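PDB 6OX6: Tas1 from Pseudomonas aeruginosa, which pyrophosphorylates adenosine nucleotides to make (p)ppApp once delivered by type VI secretion, draining ADP and ATP from competitor cells. Local coordinates for residues Glu374-Asp377 / Met378-Leu382; Gln401-Lys404 / Tyr405-Trp409. All coordinates share one frame; numbering follows the deposited sequence.

Contact 1. Residues Glu374-Asp377 / Met378-Leu382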
ATOM      1  N   GLU A 374       8.339  10.943  -0.950  1.00 25.11           N
ATOM      2  CA  GLU A 374       8.776  10.963   0.440  1.00 20.57           C
ATOM      3  C   GLU A 374       9.408  12.308   0.821  1.00 21.39           C
ATOM      4  O   GLU A 374       9.976  13.027  -0.005  1.00 23.37           O
ATOM      5  CB  GLU A 374       9.788   9.854   0.701  1.00 27.44           C
ATOM      6  CG  GLU A 374       9.380   8.482   0.223  1.00 33.36           C
ATOM      7  CD  GLU A 374       8.357   7.811   1.143  1.00 44.12           C
ATOM      8  OE1 GLU A 374       7.798   8.485   2.044  1.00 44.35           O
ATOM      9  OE2 GLU A 374       8.123   6.597   0.959  1.00 51.58           O
ATOM     10  N   SER A 375       9.330  12.627   2.109  1.00 25.19           N
ATOM     11  CA  SER A 375      10.071  13.769   2.629  1.00 24.59           C
ATOM     12  C   SER A 375      11.552  13.618   2.314  1.00 23.89           C
ATOM     13  O   SER A 375      12.054  12.517   2.062  1.00 23.87           O
ATOM     14  CB  SER A 375       9.881  13.889   4.145  1.00 30.81           C
ATOM     15  OG  SER A 375      10.558  12.822   4.820  1.00 30.22           O
ATOM     16  N   GLU A 376      12.266  14.741   2.337  1.00 24.69           N
ATOM     17  CA  GLU A 376      13.700  14.701   2.057  1.00 27.79           C
ATOM     18  C   GLU A 376      14.426  13.708   2.962  1.00 29.21           C
ATOM     19  O   GLU A 376      15.238  12.902   2.484  1.00 29.64           O
ATOM     20  CB  GLU A 376      14.320  16.092   2.197  1.00 32.19           C
ATOM     21  CG  GLU A 376      15.834  16.051   2.204  1.00 34.99           C
ATOM     22  CD  GLU A 376      16.462  17.430   2.283  1.00 43.69           C
ATOM     23  OE1 GLU A 376      15.724  18.438   2.224  1.00 47.06           O
ATOM     24  OE2 GLU A 376      17.703  17.503   2.344  1.00 48.34           O
ATOM     25  N   ASP A 377      14.177  13.787   4.281  1.00 27.72           N
ATOM     26  CA  ASP A 377      14.848  12.890   5.214  1.00 33.44           C
ATOM     27  C   ASP A 377      14.639  11.461   4.797  1.00 31.31           C
ATOM     28  O   ASP A 377      15.555  10.643   4.833  1.00 30.77           O
ATOM     29  CB  ASP A 377      14.321  13.072   6.638  1.00 39.23           C
ATOM     30  CG  ASP A 377      14.787  14.369   7.277  1.00 48.47           C
ATOM     31  OD1 ASP A 377      15.819  14.932   6.844  1.00 52.83           O
ATOM     32  OD2 ASP A 377      14.131  14.808   8.250  1.00 47.95           O
HETATM   33  N   MSE A 378      13.412  11.139   4.404  1.00 32.62           N
HETATM   34  CA  MSE A 378      13.071   9.784   4.003  1.00 29.45           C
HETATM   35  C   MSE A 378      13.720   9.375   2.711  1.00 26.04           C
HETATM   36  O   MSE A 378      14.234   8.240   2.610  1.00 26.05           O
HETATM   37  CB  MSE A 378      11.556   9.679   3.851  1.00 33.41           C
HETATM   38  CG  MSE A 378      10.923   9.069   5.095  1.00 40.20           C
HETATM   39 SE   MSE A 378      11.862   7.401   5.561  0.50 45.10          SE
HETATM   40  CE  MSE A 378      11.949   6.621   3.755  1.00 48.26           C
ATOM     41  N   ALA A 379      13.712  10.264   1.724  1.00 21.84           N
ATOM     42  CA  ALA A 379      14.283   9.974   0.434  1.00 22.12           C
ATOM     43  C   ALA A 379      15.786   9.834   0.556  1.00 24.08           C
ATOM     44  O   ALA A 379      16.388   8.988  -0.115  1.00 25.85           O
ATOM     45  CB  ALA A 379      13.876  11.081  -0.527  1.00 24.45           C
ATOM     46  N   ARG A 380      16.402  10.606   1.460  1.00 25.18           N
ATOM     47  CA  ARG A 380      17.847  10.477   1.623  1.00 27.62           C
ATOM     48  C   ARG A 380      18.211   9.104   2.164  1.00 30.98           C
ATOM     49  O   ARG A 380      19.225   8.529   1.760  1.00 36.56           O
ATOM     50  CB  ARG A 380      18.413  11.560   2.541  1.00 28.80           C
ATOM     51  CG  ARG A 380      18.493  12.932   1.907  1.00 31.14           C
ATOM     52  CD  ARG A 380      19.260  13.897   2.804  1.00 33.38           C
ATOM     53  NE  ARG A 380      19.469  15.162   2.125  1.00 39.08           N
ATOM     54  CZ  ARG A 380      20.463  15.389   1.274  1.00 42.58           C
ATOM     55  NH1 ARG A 380      21.348  14.428   1.014  1.00 39.86           N
ATOM     56  NH2 ARG A 380      20.567  16.572   0.680  1.00 43.84           N
ATOM     57  N   ILE A 381      17.409   8.568   3.080  1.00 28.03           N
ATOM     58  CA  ILE A 381      17.682   7.228   3.585  1.00 33.29           C
ATOM     59  C   ILE A 381      17.454   6.190   2.492  1.00 34.16           C
ATOM     60  O   ILE A 381      18.282   5.292   2.287  1.00 35.73           O
ATOM     61  CB  ILE A 381      16.818   6.932   4.814  1.00 33.31           C
ATOM     62  CG1 ILE A 381      17.084   7.942   5.924  1.00 33.32           C
ATOM     63  CG2 ILE A 381      17.047   5.509   5.297  1.00 37.42           C
ATOM     64  CD1 ILE A 381      16.213   7.725   7.136  1.00 31.34           C
ATOM     65  N   LEU A 382      16.324   6.283   1.780  1.00 31.26           N
ATOM     66  CA  LEU A 382      16.021   5.276   0.758  1.00 27.22           C
ATOM     67  C   LEU A 382      17.035   5.300  -0.380  1.00 31.42           C
ATOM     68  O   LEU A 382      17.452   4.247  -0.867  1.00 31.87           O
ATOM     69  CB  LEU A 382      14.626   5.493   0.195  1.00 26.82           C
ATOM     70  CG  LEU A 382      13.489   5.291   1.178  1.00 30.32           C
ATOM     71  CD1 LEU A 382      12.133   5.529   0.519  1.00 31.03           C
ATOM     72  CD2 LEU A 382      13.581   3.882   1.741  1.00 32.35           C
TER
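Glu376 and Arg380, one turn apart on helix 376-383, form the salt bridge of this stretch. Their side chains run side by side in the same direction, and Arg380 NE donates to Glu376 OE2 over 2.9 Å, almost straight at 169°. The carboxylate oxygen sits in the guanidinium plane and takes the proton on its anti lone pair, while Arg380 NH2 adds a weak second bond to Glu376 OE2 at 3.4 Å. With CG anti to the backbone N (chi1 168°) and the chain extended beyond it, Glu376 reaches forward along the helix to its partner. Arg380 NH1 donates to Asn385 OD1 on helix 385-393, and NH2 also forms a salt bridge with Asp389.

Backbone bonds start the helix: Ala379 N to Ser375 O at 2.8 Å, Arg380 N to Glu376 O, and Ile381 N to Asp377 O at 3.3 Å. Ser375 is the N-cap, its OG accepting weakly from Met378 N at 3.3 Å.

Carbon atoms of Glu374, just before the cap, pack on the helix. Glu374 CB rests 3.6 Å from CB of Met378, a selenomethionine, and Glu374 CG lies 4.0 Å from Leu382 CD1, the two side chains crossing at about a right angle.

Arg380, shared between Glu376 and Asp389, thus ties the first turn of this helix to helix 385-393 by charge, and the serine hydroxyl offers the amide of Met378 a weak acceptor.

Contact 2. Residues Gln401-Lys404 / Tyr405-Trp409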
ATOM      1  N   GLN A 401       6.353  16.213  -1.970  1.00 22.62           N
ATOM      2  CA  GLN A 401       4.966  16.630  -1.814  1.00 25.05           C
ATOM      3  C   GLN A 401       3.985  15.463  -1.837  1.00 26.81           C
ATOM      4  O   GLN A 401       2.869  15.601  -1.311  1.00 25.00           O
ATOM      5  CB  GLN A 401       4.596  17.624  -2.932  1.00 23.13           C
ATOM      6  CG  GLN A 401       5.509  18.840  -2.981  1.00 28.37           C
ATOM      7  CD  GLN A 401       5.562  19.506  -1.630  1.00 40.68           C
ATOM      8  OE1 GLN A 401       4.571  20.100  -1.185  1.00 45.15           O
ATOM      9  NE2 GLN A 401       6.691  19.355  -0.929  1.00 44.54           N
ATOM     10  N   GLY A 402       4.374  14.327  -2.431  1.00 21.00           N
ATOM     11  CA  GLY A 402       3.419  13.244  -2.659  1.00 20.51           C
ATOM     12  C   GLY A 402       2.751  12.751  -1.387  1.00 19.98           C
ATOM     13  O   GLY A 402       1.522  12.627  -1.325  1.00 20.40           O
ATOM     14  N   HIS A 403       3.551  12.412  -0.372  1.00 19.98           N
ATOM     15  CA  HIS A 403       2.988  11.910   0.878  1.00 20.82           C
ATOM     16  C   HIS A 403       2.094  12.934   1.564  1.00 24.06           C
ATOM     17  O   HIS A 403       1.181  12.542   2.292  1.00 27.38           O
ATOM     18  CB  HIS A 403       4.098  11.466   1.833  1.00 23.08           C
ATOM     19  CG  HIS A 403       4.799  12.601   2.530  1.00 29.34           C
ATOM     20  ND1 HIS A 403       4.549  12.944   3.846  1.00 33.59           N
ATOM     21  CD2 HIS A 403       5.749  13.465   2.093  1.00 30.93           C
ATOM     22  CE1 HIS A 403       5.307  13.975   4.182  1.00 35.17           C
ATOM     23  NE2 HIS A 403       6.039  14.317   3.134  1.00 33.94           N
ATOM     24  N   LYS A 404       2.307  14.213   1.271  1.00 22.08           N
ATOM     25  CA  LYS A 404       1.486  15.275   1.836  1.00 27.90           C
ATOM     26  C   LYS A 404       0.057  15.160   1.304  1.00 25.00           C
ATOM     27  O   LYS A 404      -0.901  15.151   2.076  1.00 22.88           O
ATOM     28  CB  LYS A 404       2.069  16.647   1.495  1.00 32.25           C
ATOM     29  CG  LYS A 404       3.320  17.003   2.282  1.00 37.66           C
ATOM     30  CD  LYS A 404       3.874  18.353   1.859  1.00 46.25           C
ATOM     31  CE  LYS A 404       4.073  19.267   3.057  1.00 56.74           C
ATOM     32  NZ  LYS A 404       4.896  18.622   4.117  1.00 64.27           N
ATOM     33  N   TYR A 405      -0.081  15.073  -0.018  1.00 19.91           N
ATOM     34  CA  TYR A 405      -1.395  14.944  -0.643  1.00 23.86           C
ATOM     35  C   TYR A 405      -2.100  13.676  -0.165  1.00 20.59           C
ATOM     36  O   TYR A 405      -3.323  13.662   0.019  1.00 19.41           O
ATOM     37  CB  TYR A 405      -1.260  14.911  -2.174  1.00 19.55           C
ATOM     38  CG  TYR A 405      -0.656  16.139  -2.818  1.00 27.18           C
ATOM     39  CD1 TYR A 405      -1.202  17.394  -2.613  1.00 33.93           C
ATOM     40  CD2 TYR A 405       0.436  16.027  -3.681  1.00 26.01           C
ATOM     41  CE1 TYR A 405      -0.667  18.522  -3.241  1.00 38.79           C
ATOM     42  CE2 TYR A 405       0.991  17.139  -4.303  1.00 29.54           C
ATOM     43  CZ  TYR A 405       0.440  18.379  -4.077  1.00 39.05           C
ATOM     44  OH  TYR A 405       0.991  19.474  -4.703  1.00 45.52           O
ATOM     45  N   TYR A 406      -1.352  12.585  -0.003  1.00 20.06           N
ATOM     46  CA  TYR A 406      -1.965  11.355   0.477  1.00 21.30           C
ATOM     47  C   TYR A 406      -2.571  11.566   1.862  1.00 21.75           C
ATOM     48  O   TYR A 406      -3.731  11.204   2.100  1.00 20.21           O
ATOM     49  CB  TYR A 406      -0.929  10.228   0.467  1.00 22.03           C
ATOM     50  CG  TYR A 406      -1.348   9.033   1.276  1.00 26.82           C
ATOM     51  CD1 TYR A 406      -2.302   8.154   0.809  1.00 23.17           C
ATOM     52  CD2 TYR A 406      -0.802   8.808   2.527  1.00 28.59           C
ATOM     53  CE1 TYR A 406      -2.707   7.059   1.594  1.00 28.31           C
ATOM     54  CE2 TYR A 406      -1.186   7.723   3.298  1.00 32.06           C
ATOM     55  CZ  TYR A 406      -2.138   6.859   2.824  1.00 31.95           C
ATOM     56  OH  TYR A 406      -2.505   5.789   3.601  1.00 33.28           O
ATOM     57  N   GLU A 407      -1.839  12.246   2.753  1.00 21.34           N
ATOM     58  CA  GLU A 407      -2.315  12.471   4.115  1.00 25.52           C
ATOM     59  C   GLU A 407      -3.580  13.322   4.119  1.00 27.05           C
ATOM     60  O   GLU A 407      -4.538  13.020   4.836  1.00 25.71           O
ATOM     61  CB  GLU A 407      -1.221  13.135   4.954  1.00 32.93           C
ATOM     62  CG  GLU A 407      -0.006  12.241   5.233  1.00 45.76           C
ATOM     63  CD  GLU A 407       1.300  13.025   5.540  1.00 53.89           C
ATOM     64  OE1 GLU A 407       1.265  14.283   5.707  1.00 55.29           O
ATOM     65  OE2 GLU A 407       2.370  12.359   5.611  1.00 55.15           O
ATOM     66  N   ASP A 408      -3.606  14.393   3.320  1.00 23.69           N
ATOM     67  CA  ASP A 408      -4.813  15.220   3.231  1.00 27.32           C
ATOM     68  C   ASP A 408      -5.996  14.461   2.619  1.00 25.23           C
ATOM     69  O   ASP A 408      -7.155  14.685   2.995  1.00 29.43           O
ATOM     70  CB  ASP A 408      -4.511  16.470   2.410  1.00 32.19           C
ATOM     71  CG  ASP A 408      -3.450  17.366   3.078  1.00 39.21           C
ATOM     72  OD1 ASP A 408      -3.147  17.160   4.274  1.00 39.09           O
ATOM     73  OD2 ASP A 408      -2.924  18.263   2.387  1.00 43.78           O
ATOM     74  N   TRP A 409      -5.732  13.586   1.649  1.00 20.33           N
ATOM     75  CA  TRP A 409      -6.815  12.862   0.992  1.00 19.08           C
ATOM     76  C   TRP A 409      -7.347  11.747   1.876  1.00 23.99           C
ATOM     77  O   TRP A 409      -8.567  11.547   1.961  1.00 19.35           O
ATOM     78  CB  TRP A 409      -6.322  12.301  -0.343  1.00 19.62           C
ATOM     79  CG  TRP A 409      -7.360  11.619  -1.177  1.00 24.10           C
ATOM     80  CD1 TRP A 409      -8.245  12.218  -2.054  1.00 26.21           C
ATOM     81  CD2 TRP A 409      -7.617  10.207  -1.250  1.00 20.61           C
ATOM     82  NE1 TRP A 409      -9.011  11.248  -2.674  1.00 25.65           N
ATOM     83  CE2 TRP A 409      -8.653  10.017  -2.192  1.00 23.04           C
ATOM     84  CE3 TRP A 409      -7.062   9.084  -0.616  1.00 21.75           C
ATOM     85  CZ2 TRP A 409      -9.150   8.765  -2.505  1.00 26.15           C
ATOM     86  CZ3 TRP A 409      -7.560   7.837  -0.937  1.00 23.65           C
ATOM     87  CH2 TRP A 409      -8.595   7.685  -1.863  1.00 25.57           C
TER
HETATM   88  O   HOH W   1       2.656  21.060  -2.463  1.00 48.28           O
HETATM   89  O   HOH W   2      -0.264  17.076   4.519  1.00 55.66           O
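Gln401 O accepts from Tyr405 N at 3.3 Å, the first of four successive i to i+4 backbone bonds that carry helix 402-410 on through Gly402 to Tyr406, His403 to Glu407 and Lys404 to Asp408.

Among the side chains, His403 and Glu407 make the direct polar contact, lying side by side and pointing the same way. His403 ND1 donates to Glu407 OE2 over 2.9 Å; the oxygen is close to the ring plane, at its edge, yet the nitrogen approaches from above the carboxylate plane, with the two planes 74° apart. The imidazole reaches this position through a first torsion of 77°, with CG between the backbone N and the carbonyl carbon. Lys404 CG lies 3.9 Å above one face of the ring, toward its rim.

Tyr405 lies back along Gln401, its CE2 3.9 Å from Gln401 CB. At their polar ends a water bridges the pair, donating to Gln401 OE1 and lying 3.2 Å from Tyr405 OH. Gln401 NE2 turns instead to the carbonyl of Gly399. A second water lies 2.9 Å from Asp408 OD1 and 3.2 Å from Lys404 O and can donate to either, though acceptors in reach outnumber its protons.

At the end of the segment, Trp409 meets Lys5 of the immunity protein chain in a cation-pi contact, and its carbonyl accepts from the same lysine.

ND1 of His403 acts as the donor in its bond to Glu407, which probably helps to hold the ring's rotation on a helix that meets the immunity protein through Tyr406 and Trp409.

The two contacts come in series along the chain: contact 1 at the start of helix 376-383, then helix 385-393, then contact 2 on helix 402-410. Their centres are 15 Å apart, yet they touch, since His403 CD2 packs 3.7 Å from N of Ser375, the N-cap residue of helix 376-383. Backbone hydrogen bonds between Gly402 and Ala372 and between His403 and Lys373 join helix 402-410 to the end of helix 367-373, so that the two contacts meet at the junction between helices 367-373 and 376-383. From there contact 1 leads into helix 385-393, whereas contact 2 packs on helix 419-435 and reaches the immunity protein at Tyr406 and Trp409.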